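Local coordinates for protein alpha-galactosidase 1 (Saccharomyces cerevisiae, PDB 3LRK) that hydrolyses terminal, non-reducing alpha-D-galactose residues from alpha-D-galactosides such as galactose oligosaccharides, galactomannans and galactolipids, working as a secreted, glycosylated homotetramer, at residues L50-A53 / D54-D58; L59-K62 / D63-Y66; D101-N105 / N106-F110. The protein carries 1 engineered substitution. All blocks are in the same frame, centred on the assembly; numbering follows the deposited sequence.

In the fold
The three contacts follow one another along the chain within the catalytic TIM barrel, on the same side of the chain's centre. Interaction 1 is the C-terminal part of helix 46-58, interaction 2 is the loop from that helix to barrel strand 68-70, and interaction 3 is the passage from helix 96-105 into the adjacent parallel strand 109-115. Centres of interactions 1 and 2 lie about 10 Å apart, those of 1 and 3 about 11 Å, and those of 2 and 3 about 13 Å. Lys62 joins all three, its NZ hydrogen-bonded to Ser57 OG and to Asn106 O. Two successive helix-to-strand connections of the barrel are thereby bound together, and both carry or touch N-linked sugar.

Interaction 1: L50-A53 / D54-D58; sequences LDTA and DRISD
Leu50 O receives Asp54 N at 2.9 Å, the first of four successive i to i+4 bonds that carry this part of the helix forward. Beside it, Asp54 folds back: CG next to its own backbone N (chi1 -77°) brings Asp54 CG to 3.2 Å from Leu50 O. Asp51 follows, its O accepting Arg55 N, while its carboxylate faces that of Asp54 across one water that donates to Asp51 OD1 and Asp54 OD2, each at 3.1 Å. The two acid oxygens stay 4.9 Å apart (Asp51 OD1 to Asp54 OD2), and the shared water probably eases their like charge. Thr52 turns to the buried side. Its O takes the 2.8 Å bond from Ile56 N, and its CG2, anti to the backbone N, runs alongside Ile56 to meet CD1 at 3.7 Å; both side chains pack on Trp34 of strand 32-35. Ala53 closes the series, its O bonded to Ser57 N and its small CB lying against Leu103 of helix 96-105. Arg55 leads away to hydrogen-bond the carbonyls of Val296 and Leu410. Solvated acids on one side and apolar groups on the other mark an amphipathic outer helix of a TIM barrel.

Interaction 2: L59-K62 / D63-Y66; sequences LGLK and DMGY. With NAG (2-acetamido-2-deoxy-beta-D-glucopyranose), chain C.
Leu61 O gathers the amides of Met64, Tyr66 and, weakly, Gly65, and is the tight centre of this turn. Tyr66 N donates to it at 3.2 Å and Met64 N at 3.1 Å from the opposite face of the carbonyl plane, Met64 N standing well above that plane. The same oxygen also lies at the edge of the Tyr66 ring, in its plane, 3.2 Å from CD2. The Leu61 side chain also crosses that of Tyr66, Leu61 CD2 standing 4.0 Å from Tyr66 CE2. Lys62 O takes Gly65 N, and a straight CA-H...O contact runs from Lys62 CA to Tyr66 O. Gly60, with positive phi, ends the preceding helix in a Schellman motif, and Gly65, at phi 126°, lets the chain turn again.

On the other side, facing a sugar, the Lys62 and Asp63 side chains meet less directly, their charged ends held by partners outside the loop. They run side by side, but Lys62 NZ and Asp63 OD2 remain 4.4 Å apart, beyond a salt bridge. Lys62 NZ donates to a water at 3.1 Å. A bend at chi3 (82°) of Lys62 carries NZ to Ser57 OG and Asn106 O. N2 of an N-acetylglucosamine (NAG, chain C) donates to Asp63 OD2 at 2.8 Å in a fairly straight bond (162°), while OD1 is held by Thr424, so both carboxylate oxygens are gripped.

Around this turn, Leu61 and Tyr66 pack on Ile292 of barrel strand 290-292, Met64 reaches Ala310 and Ile313 of helix 310-316, and Tyr66 OH bonds Tyr307 O; the loop that leads from helix 46-58 to strand 68-70 thus packs against strand 290-292 and helix 310-316.

Interaction 3: D101-N105 / N106-F110; sequences DHLHN and NSFLF. With NA (sodium ion), chain K; NAG (2-acetamido-2-deoxy-beta-D-glucopyranose), chain D.
This is a helix C-cap, where helix 96-105 ends and the chain turns into barrel strand 109-115. Phe108 N bonds Leu103 O at 2.9 Å and Ser107 N bonds His104 O at 3.0 Å, with Ser107 as the positive-phi C-prime residue of a Schellman motif. Asn106 N reaches Leu103 O from the face opposite Phe108 N, so two amides share that oxygen. Leu103 CD1 comes to 3.4 Å from Phe110 CD1, the two side chains meeting at a slant, and Leu103 CB meets Phe108 CB. Phe108 O lies at the edge of the His104 ring, in its plane, 3.2 Å from His104 CD2, while NE2 is hydrogen-bonded to Asp144, which also takes Phe110 N. On the outer side Asn105 ND2 carries the N-linked N-acetylglucosamine. Its acetyl methyl C8 sits over the centre of the His102 ring, 3.6 Å from His102 CE1, a CH-pi contact. His102 NE2 binds the sodium ion at 2.3 Å, beside His98. Inward, Phe108 lies on Ala53 of helix 46-58 and Leu103 on Ile69 of strand 68-70, Lys62 makes a cation-pi contact with Phe108, and Phe110 packs on Met96 and Ala100 of helix 96-105, the helix that precedes its strand.

Interaction 1: L50-A53 / D54-D58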
ATOM      1  N   LEU A  50       3.436 -23.993  38.687  1.00 31.20           N
ATOM      2  CA  LEU A  50       3.308 -25.389  39.110  1.00 30.65           C
ATOM      3  C   LEU A  50       1.896 -25.744  39.593  1.00 30.45           C
ATOM      4  O   LEU A  50       1.417 -26.843  39.323  1.00 29.93           O
ATOM      5  CB  LEU A  50       4.375 -25.748  40.153  1.00 30.55           C
ATOM      6  CG  LEU A  50       5.832 -25.541  39.694  1.00 30.54           C
ATOM      7  CD1 LEU A  50       6.821 -26.013  40.745  1.00 30.76           C
ATOM      8  CD2 LEU A  50       6.133 -26.193  38.335  1.00 29.65           C
ATOM      9  N   ASP A  51       1.244 -24.821  40.310  1.00 30.71           N
ATOM     10  CA  ASP A  51      -0.183 -24.966  40.681  1.00 30.84           C
ATOM     11  C   ASP A  51      -1.088 -25.110  39.462  1.00 30.46           C
ATOM     12  O   ASP A  51      -1.974 -25.963  39.437  1.00 30.29           O
ATOM     13  CB  ASP A  51      -0.672 -23.773  41.503  1.00 31.55           C
ATOM     14  CG  ASP A  51      -0.141 -23.773  42.926  1.00 32.89           C
ATOM     15  OD1 ASP A  51       0.550 -24.737  43.329  1.00 34.21           O
ATOM     16  OD2 ASP A  51      -0.413 -22.777  43.637  1.00 36.44           O
ATOM     17  N   THR A  52      -0.860 -24.271  38.453  1.00 29.85           N
ATOM     18  CA  THR A  52      -1.608 -24.350  37.194  1.00 29.48           C
ATOM     19  C   THR A  52      -1.352 -25.673  36.484  1.00 28.75           C
ATOM     20  O   THR A  52      -2.286 -26.330  36.040  1.00 28.68           O
ATOM     21  CB  THR A  52      -1.242 -23.193  36.244  1.00 29.61           C
ATOM     22  OG1 THR A  52      -1.812 -21.979  36.735  1.00 31.23           O
ATOM     23  CG2 THR A  52      -1.773 -23.451  34.834  1.00 30.42           C
ATOM     24  N   ALA A  53      -0.079 -26.046  36.382  1.00 28.11           N
ATOM     25  CA  ALA A  53       0.310 -27.276  35.725  1.00 27.99           C
ATOM     26  C   ALA A  53      -0.318 -28.483  36.422  1.00 27.58           C
ATOM     27  O   ALA A  53      -0.798 -29.390  35.753  1.00 27.42           O
ATOM     28  CB  ALA A  53       1.827 -27.403  35.688  1.00 28.04           C
ATOM     29  N   ASP A  54      -0.311 -28.485  37.759  1.00 27.46           N
ATOM     30  CA  ASP A  54      -0.957 -29.552  38.543  1.00 27.54           C
ATOM     31  C   ASP A  54      -2.435 -29.654  38.189  1.00 27.53           C
ATOM     32  O   ASP A  54      -2.955 -30.753  37.990  1.00 27.98           O
ATOM     33  CB  ASP A  54      -0.808 -29.302  40.053  1.00 27.56           C
ATOM     34  CG  ASP A  54       0.583 -29.644  40.587  1.00 28.17           C
ATOM     35  OD1 ASP A  54       1.438 -30.172  39.844  1.00 29.14           O
ATOM     36  OD2 ASP A  54       0.817 -29.388  41.779  1.00 30.96           O
ATOM     37  N   ARG A  55      -3.099 -28.500  38.114  1.00 27.60           N
ATOM     38  CA  ARG A  55      -4.522 -28.408  37.766  1.00 27.87           C
ATOM     39  C   ARG A  55      -4.793 -28.898  36.343  1.00 27.96           C
ATOM     40  O   ARG A  55      -5.743 -29.634  36.125  1.00 27.92           O
ATOM     41  CB  ARG A  55      -5.025 -26.971  37.960  1.00 28.12           C
ATOM     42  CG  ARG A  55      -6.470 -26.686  37.533  1.00 28.80           C
ATOM     43  CD  ARG A  55      -7.501 -27.318  38.461  1.00 31.34           C
ATOM     44  NE  ARG A  55      -8.788 -26.619  38.408  1.00 33.10           N
ATOM     45  CZ  ARG A  55      -9.905 -27.029  39.014  1.00 34.30           C
ATOM     46  NH1 ARG A  55      -9.929 -28.160  39.717  1.00 33.84           N
ATOM     47  NH2 ARG A  55     -11.010 -26.305  38.907  1.00 34.54           N
ATOM     48  N   ILE A  56      -3.947 -28.507  35.385  1.00 27.82           N
ATOM     49  CA  ILE A  56      -4.110 -28.945  33.987  1.00 27.65           C
ATOM     50  C   ILE A  56      -3.916 -30.456  33.857  1.00 27.42           C
ATOM     51  O   ILE A  56      -4.632 -31.122  33.107  1.00 27.53           O
ATOM     52  CB  ILE A  56      -3.179 -28.148  33.019  1.00 27.32           C
ATOM     53  CG1 ILE A  56      -3.649 -26.687  32.949  1.00 27.83           C
ATOM     54  CG2 ILE A  56      -3.149 -28.778  31.617  1.00 27.79           C
ATOM     55  CD1 ILE A  56      -2.771 -25.778  32.121  1.00 29.44           C
ATOM     56  N   SER A  57      -2.945 -30.986  34.594  1.00 27.50           N
ATOM     57  CA  SER A  57      -2.767 -32.430  34.707  1.00 27.71           C
ATOM     58  C   SER A  57      -4.018 -33.107  35.302  1.00 27.76           C
ATOM     59  O   SER A  57      -4.576 -34.034  34.696  1.00 27.68           O
ATOM     60  CB  SER A  57      -1.523 -32.754  35.545  1.00 27.25           C
ATOM     61  OG  SER A  57      -1.213 -34.133  35.468  1.00 26.77           O
ATOM     62  N   ASP A  58      -4.457 -32.630  36.470  1.00 28.00           N
ATOM     63  CA  ASP A  58      -5.560 -33.276  37.211  1.00 28.24           C
ATOM     64  C   ASP A  58      -6.898 -33.214  36.470  1.00 28.30           C
ATOM     65  O   ASP A  58      -7.699 -34.153  36.557  1.00 28.41           O
ATOM     66  CB  ASP A  58      -5.698 -32.709  38.631  1.00 28.10           C
ATOM     67  CG  ASP A  58      -4.512 -33.043  39.519  1.00 28.94           C
ATOM     68  OD1 ASP A  58      -3.766 -34.007  39.221  1.00 29.37           O
ATOM     69  OD2 ASP A  58      -4.325 -32.334  40.535  1.00 30.05           O
TER
HETATM   70  O   HOH W   1       2.536 -27.005  42.829  1.00 41.73           O

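Interaction 2: L59-K62 / D63-Y66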
ATOM      1  N   LEU A  59      -7.128 -32.133  35.721  1.00 27.84           N
ATOM      2  CA  LEU A  59      -8.330 -32.019  34.876  1.00 27.35           C
ATOM      3  C   LEU A  59      -8.291 -32.920  33.638  1.00 26.61           C
ATOM      4  O   LEU A  59      -9.264 -32.987  32.886  1.00 26.96           O
ATOM      5  CB  LEU A  59      -8.603 -30.557  34.472  1.00 27.32           C
ATOM      6  CG  LEU A  59      -8.902 -29.546  35.590  1.00 28.25           C
ATOM      7  CD1 LEU A  59      -9.033 -28.133  35.016  1.00 27.68           C
ATOM      8  CD2 LEU A  59     -10.147 -29.924  36.420  1.00 27.83           C
ATOM      9  N   GLY A  60      -7.171 -33.607  33.426  1.00 26.08           N
ATOM     10  CA  GLY A  60      -7.029 -34.525  32.294  1.00 25.12           C
ATOM     11  C   GLY A  60      -6.792 -33.782  30.989  1.00 24.77           C
ATOM     12  O   GLY A  60      -6.843 -34.372  29.917  1.00 24.26           O
ATOM     13  N   LEU A  61      -6.546 -32.476  31.092  1.00 24.53           N
ATOM     14  CA  LEU A  61      -6.291 -31.637  29.917  1.00 24.18           C
ATOM     15  C   LEU A  61      -4.891 -31.857  29.352  1.00 24.11           C
ATOM     16  O   LEU A  61      -4.702 -31.839  28.130  1.00 23.64           O
ATOM     17  CB  LEU A  61      -6.545 -30.162  30.238  1.00 23.86           C
ATOM     18  CG  LEU A  61      -8.025 -29.779  30.393  1.00 24.00           C
ATOM     19  CD1 LEU A  61      -8.167 -28.315  30.758  1.00 23.80           C
ATOM     20  CD2 LEU A  61      -8.828 -30.102  29.126  1.00 25.10           C
ATOM     21  N   LYS A  62      -3.924 -32.095  30.239  1.00 24.42           N
ATOM     22  CA  LYS A  62      -2.562 -32.461  29.828  1.00 24.57           C
ATOM     23  C   LYS A  62      -2.574 -33.676  28.895  1.00 25.05           C
ATOM     24  O   LYS A  62      -1.969 -33.652  27.819  1.00 24.67           O
ATOM     25  CB  LYS A  62      -1.675 -32.737  31.045  1.00 24.21           C
ATOM     26  CG  LYS A  62      -0.232 -33.156  30.700  1.00 24.68           C
ATOM     27  CD  LYS A  62       0.527 -33.654  31.942  1.00 23.93           C
ATOM     28  CE  LYS A  62       0.199 -35.116  32.259  1.00 24.10           C
ATOM     29  NZ  LYS A  62       0.749 -35.541  33.577  1.00 26.10           N
ATOM     30  N   ASP A  63      -3.280 -34.731  29.300  1.00 25.24           N
ATOM     31  CA  ASP A  63      -3.301 -35.957  28.505  1.00 25.38           C
ATOM     32  C   ASP A  63      -4.205 -35.884  27.270  1.00 25.62           C
ATOM     33  O   ASP A  63      -4.274 -36.845  26.489  1.00 26.20           O
ATOM     34  CB  ASP A  63      -3.614 -37.174  29.381  1.00 25.76           C
ATOM     35  CG  ASP A  63      -2.483 -37.505  30.335  1.00 25.69           C
ATOM     36  OD1 ASP A  63      -1.367 -37.787  29.859  1.00 26.25           O
ATOM     37  OD2 ASP A  63      -2.704 -37.493  31.564  1.00 27.48           O
ATOM     38  N   MET A  64      -4.879 -34.747  27.082  1.00 25.42           N
ATOM     39  CA  MET A  64      -5.578 -34.464  25.820  1.00 25.44           C
ATOM     40  C   MET A  64      -4.636 -33.803  24.808  1.00 25.50           C
ATOM     41  O   MET A  64      -4.950 -33.708  23.621  1.00 25.40           O
ATOM     42  CB  MET A  64      -6.817 -33.590  26.035  1.00 25.29           C
ATOM     43  CG  MET A  64      -7.891 -34.211  26.922  1.00 24.82           C
ATOM     44  SD  MET A  64      -9.542 -33.534  26.653  1.00 25.09           S
ATOM     45  CE  MET A  64      -9.922 -34.233  25.042  1.00 22.99           C
ATOM     46  N   GLY A  65      -3.485 -33.351  25.293  1.00 25.32           N
ATOM     47  CA  GLY A  65      -2.458 -32.798  24.428  1.00 24.88           C
ATOM     48  C   GLY A  65      -2.004 -31.417  24.848  1.00 24.33           C
ATOM     49  O   GLY A  65      -1.022 -30.915  24.310  1.00 24.40           O
ATOM     50  N   TYR A  66      -2.706 -30.810  25.807  1.00 24.00           N
ATOM     51  CA  TYR A  66      -2.342 -29.474  26.323  1.00 23.67           C
ATOM     52  C   TYR A  66      -1.098 -29.557  27.212  1.00 23.73           C
ATOM     53  O   TYR A  66      -1.182 -29.524  28.450  1.00 23.36           O
ATOM     54  CB  TYR A  66      -3.495 -28.836  27.101  1.00 23.56           C
ATOM     55  CG  TYR A  66      -4.758 -28.542  26.311  1.00 23.30           C
ATOM     56  CD1 TYR A  66      -4.890 -27.366  25.555  1.00 22.85           C
ATOM     57  CD2 TYR A  66      -5.841 -29.423  26.344  1.00 23.31           C
ATOM     58  CE1 TYR A  66      -6.085 -27.086  24.843  1.00 22.42           C
ATOM     59  CE2 TYR A  66      -7.025 -29.154  25.635  1.00 22.22           C
ATOM     60  CZ  TYR A  66      -7.140 -27.990  24.893  1.00 22.63           C
ATOM     61  OH  TYR A  66      -8.320 -27.739  24.219  1.00 22.96           O
TER
HETATM   62  C1  NAG C   1      -3.497 -41.107  30.443  1.00 38.97           C
HETATM   63  C2  NAG C   1      -3.554 -40.884  31.959  1.00 40.93           C
HETATM   64  C3  NAG C   1      -2.172 -40.803  32.616  1.00 42.43           C
HETATM   65  C4  NAG C   1      -1.120 -41.778  32.074  1.00 43.82           C
HETATM   66  C5  NAG C   1      -1.371 -42.224  30.623  1.00 42.48           C
HETATM   67  C6  NAG C   1      -0.799 -43.622  30.412  1.00 43.63           C
HETATM   68  C7  NAG C   1      -5.534 -39.694  32.718  1.00 39.54           C
HETATM   69  C8  NAG C   1      -6.038 -38.423  33.331  1.00 39.55           C
HETATM   70  N2  NAG C   1      -4.283 -39.672  32.272  1.00 39.51           N
HETATM   71  O3  NAG C   1      -2.314 -41.012  34.008  1.00 44.01           O
HETATM   72  O4  NAG C   1       0.140 -41.122  32.127  1.00 46.30           O
HETATM   73  O5  NAG C   1      -2.739 -42.276  30.239  1.00 40.09           O
HETATM   74  O6  NAG C   1      -0.515 -43.800  29.045  1.00 45.39           O
HETATM   75  O7  NAG C   1      -6.258 -40.684  32.643  1.00 40.01           O
HETATM   76  O   HOH W   2      -1.512 -37.597  33.673  1.00 43.26           O

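Interaction 3: D101-N105 / N106-F110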
ATOM      1  N   ASP A 101      12.250 -28.740  35.412  1.00 22.54           N
ATOM      2  CA  ASP A 101      12.429 -30.098  35.969  1.00 22.56           C
ATOM      3  C   ASP A 101      11.140 -30.628  36.581  1.00 22.41           C
ATOM      4  O   ASP A 101      10.755 -31.782  36.342  1.00 21.97           O
ATOM      5  CB  ASP A 101      13.546 -30.101  37.019  1.00 22.67           C
ATOM      6  CG  ASP A 101      14.913 -29.800  36.427  1.00 22.55           C
ATOM      7  OD1 ASP A 101      15.101 -29.949  35.202  1.00 21.62           O
ATOM      8  OD2 ASP A 101      15.806 -29.403  37.196  1.00 22.40           O
ATOM      9  N   HIS A 102      10.481 -29.782  37.375  1.00 22.36           N
ATOM     10  CA  HIS A 102       9.141 -30.079  37.913  1.00 22.47           C
ATOM     11  C   HIS A 102       8.123 -30.341  36.810  1.00 22.26           C
ATOM     12  O   HIS A 102       7.334 -31.293  36.888  1.00 22.40           O
ATOM     13  CB  HIS A 102       8.648 -28.916  38.775  1.00 22.63           C
ATOM     14  CG  HIS A 102       9.080 -28.990  40.200  1.00 23.12           C
ATOM     15  ND1 HIS A 102       8.796 -30.073  41.002  1.00 24.08           N
ATOM     16  CD2 HIS A 102       9.749 -28.108  40.978  1.00 22.76           C
ATOM     17  CE1 HIS A 102       9.279 -29.861  42.212  1.00 24.27           C
ATOM     18  NE2 HIS A 102       9.855 -28.675  42.225  1.00 23.85           N
ATOM     19  N   LEU A 103       8.136 -29.496  35.777  1.00 21.89           N
ATOM     20  CA  LEU A 103       7.244 -29.688  34.634  1.00 21.50           C
ATOM     21  C   LEU A 103       7.518 -31.009  33.912  1.00 21.43           C
ATOM     22  O   LEU A 103       6.592 -31.787  33.675  1.00 21.32           O
ATOM     23  CB  LEU A 103       7.285 -28.483  33.671  1.00 21.31           C
ATOM     24  CG  LEU A 103       6.725 -27.175  34.266  1.00 21.45           C
ATOM     25  CD1 LEU A 103       6.966 -25.969  33.348  1.00 20.27           C
ATOM     26  CD2 LEU A 103       5.240 -27.301  34.586  1.00 20.65           C
ATOM     27  N   HIS A 104       8.785 -31.269  33.590  1.00 21.78           N
ATOM     28  CA  HIS A 104       9.172 -32.493  32.889  1.00 22.58           C
ATOM     29  C   HIS A 104       8.846 -33.750  33.703  1.00 23.25           C
ATOM     30  O   HIS A 104       8.453 -34.774  33.144  1.00 23.67           O
ATOM     31  CB  HIS A 104      10.664 -32.459  32.524  1.00 22.07           C
ATOM     32  CG  HIS A 104      11.016 -31.379  31.542  1.00 22.23           C
ATOM     33  ND1 HIS A 104      12.273 -30.815  31.472  1.00 21.85           N
ATOM     34  CD2 HIS A 104      10.266 -30.745  30.610  1.00 21.37           C
ATOM     35  CE1 HIS A 104      12.288 -29.893  30.524  1.00 21.59           C
ATOM     36  NE2 HIS A 104      11.082 -29.833  29.984  1.00 23.08           N
ATOM     37  N   ASN A 105       8.997 -33.656  35.020  1.00 24.24           N
ATOM     38  CA  ASN A 105       8.659 -34.768  35.917  1.00 25.57           C
ATOM     39  C   ASN A 105       7.164 -35.084  35.983  1.00 26.25           C
ATOM     40  O   ASN A 105       6.778 -36.151  36.465  1.00 27.22           O
ATOM     41  CB  ASN A 105       9.240 -34.544  37.316  1.00 25.35           C
ATOM     42  CG  ASN A 105      10.753 -34.765  37.367  1.00 26.37           C
ATOM     43  OD1 ASN A 105      11.412 -34.897  36.329  1.00 27.06           O
ATOM     44  ND2 ASN A 105      11.306 -34.779  38.587  1.00 27.14           N
ATOM     45  N   ASN A 106       6.326 -34.168  35.499  1.00 26.48           N
ATOM     46  CA  ASN A 106       4.894 -34.442  35.341  1.00 26.73           C
ATOM     47  C   ASN A 106       4.478 -34.514  33.864  1.00 26.02           C
ATOM     48  O   ASN A 106       3.307 -34.325  33.527  1.00 26.52           O
ATOM     49  CB  ASN A 106       4.050 -33.418  36.116  1.00 26.88           C
ATOM     50  CG  ASN A 106       2.632 -33.916  36.420  1.00 28.93           C
ATOM     51  OD1 ASN A 106       2.305 -35.097  36.253  1.00 29.65           O
ATOM     52  ND2 ASN A 106       1.785 -33.000  36.874  1.00 30.07           N
ATOM     53  N   SER A 107       5.447 -34.813  33.001  1.00 25.72           N
ATOM     54  CA  SER A 107       5.229 -35.025  31.560  1.00 25.36           C
ATOM     55  C   SER A 107       4.710 -33.777  30.842  1.00 24.60           C
ATOM     56  O   SER A 107       3.971 -33.874  29.855  1.00 24.51           O
ATOM     57  CB  SER A 107       4.309 -36.230  31.300  1.00 26.05           C
ATOM     58  OG  SER A 107       4.884 -37.416  31.818  1.00 27.65           O
ATOM     59  N   PHE A 108       5.086 -32.610  31.358  1.00 23.75           N
ATOM     60  CA  PHE A 108       4.820 -31.342  30.687  1.00 23.06           C
ATOM     61  C   PHE A 108       6.049 -30.883  29.907  1.00 22.50           C
ATOM     62  O   PHE A 108       7.167 -31.344  30.155  1.00 22.32           O
ATOM     63  CB  PHE A 108       4.450 -30.252  31.701  1.00 23.29           C
ATOM     64  CG  PHE A 108       3.010 -30.280  32.150  1.00 23.70           C
ATOM     65  CD1 PHE A 108       2.685 -30.643  33.459  1.00 25.05           C
ATOM     66  CD2 PHE A 108       1.988 -29.934  31.276  1.00 24.75           C
ATOM     67  CE1 PHE A 108       1.361 -30.670  33.890  1.00 23.73           C
ATOM     68  CE2 PHE A 108       0.658 -29.951  31.691  1.00 25.62           C
ATOM     69  CZ  PHE A 108       0.343 -30.320  33.011  1.00 25.19           C
ATOM     70  N   LEU A 109       5.831 -29.955  28.978  1.00 21.32           N
ATOM     71  CA  LEU A 109       6.913 -29.242  28.325  1.00 20.42           C
ATOM     72  C   LEU A 109       6.876 -27.769  28.773  1.00 20.10           C
ATOM     73  O   LEU A 109       5.808 -27.246  29.087  1.00 19.99           O
ATOM     74  CB  LEU A 109       6.805 -29.382  26.799  1.00 19.85           C
ATOM     75  CG  LEU A 109       7.052 -30.810  26.274  1.00 19.90           C
ATOM     76  CD1 LEU A 109       6.882 -30.876  24.735  1.00 20.26           C
ATOM     77  CD2 LEU A 109       8.458 -31.317  26.699  1.00 19.89           C
ATOM     78  N   PHE A 110       8.040 -27.126  28.808  1.00 19.88           N
ATOM     79  CA  PHE A 110       8.187 -25.785  29.394  1.00 19.73           C
ATOM     80  C   PHE A 110       8.448 -24.741  28.301  1.00 19.62           C
ATOM     81  O   PHE A 110       9.389 -24.879  27.516  1.00 19.42           O
ATOM     82  CB  PHE A 110       9.331 -25.803  30.418  1.00 20.04           C
ATOM     83  CG  PHE A 110       9.563 -24.481  31.137  1.00 20.46           C
ATOM     84  CD1 PHE A 110       8.501 -23.636  31.467  1.00 20.90           C
ATOM     85  CD2 PHE A 110      10.849 -24.114  31.516  1.00 19.39           C
ATOM     86  CE1 PHE A 110       8.718 -22.432  32.142  1.00 20.11           C
ATOM     87  CE2 PHE A 110      11.078 -22.905  32.200  1.00 22.29           C
ATOM     88  CZ  PHE A 110      10.003 -22.073  32.510  1.00 21.02           C
TER
HETATM   89 NA    NA K8001      11.214 -27.730  43.814  1.00 18.08          NA
HETATM   90  C1  NAG D1001      12.677 -35.246  38.620  1.00 28.61           C
HETATM   91  C2  NAG D1001      13.290 -34.732  39.919  1.00 28.82           C
HETATM   92  C3  NAG D1001      14.748 -35.186  40.029  1.00 29.10           C
HETATM   93  C4  NAG D1001      14.881 -36.701  39.836  1.00 29.16           C
HETATM   94  C5  NAG D1001      14.080 -37.175  38.624  1.00 29.92           C
HETATM   95  C6  NAG D1001      13.967 -38.697  38.599  1.00 32.05           C
HETATM   96  C7  NAG D1001      12.166 -32.660  40.614  1.00 28.33           C
HETATM   97  C8  NAG D1001      12.298 -31.177  40.790  1.00 26.81           C
HETATM   98  N2  NAG D1001      13.190 -33.284  40.023  1.00 28.68           N
HETATM   99  O3  NAG D1001      15.274 -34.813  41.283  1.00 27.84           O
HETATM  100  O4  NAG D1001      16.246 -37.051  39.677  1.00 29.87           O
HETATM  101  O5  NAG D1001      12.757 -36.660  38.626  1.00 28.69           O
HETATM  102  O6  NAG D1001      13.695 -39.053  37.261  1.00 33.30           O
HETATM  103  O7  NAG D1001      11.149 -33.242  40.996  1.00 28.43           O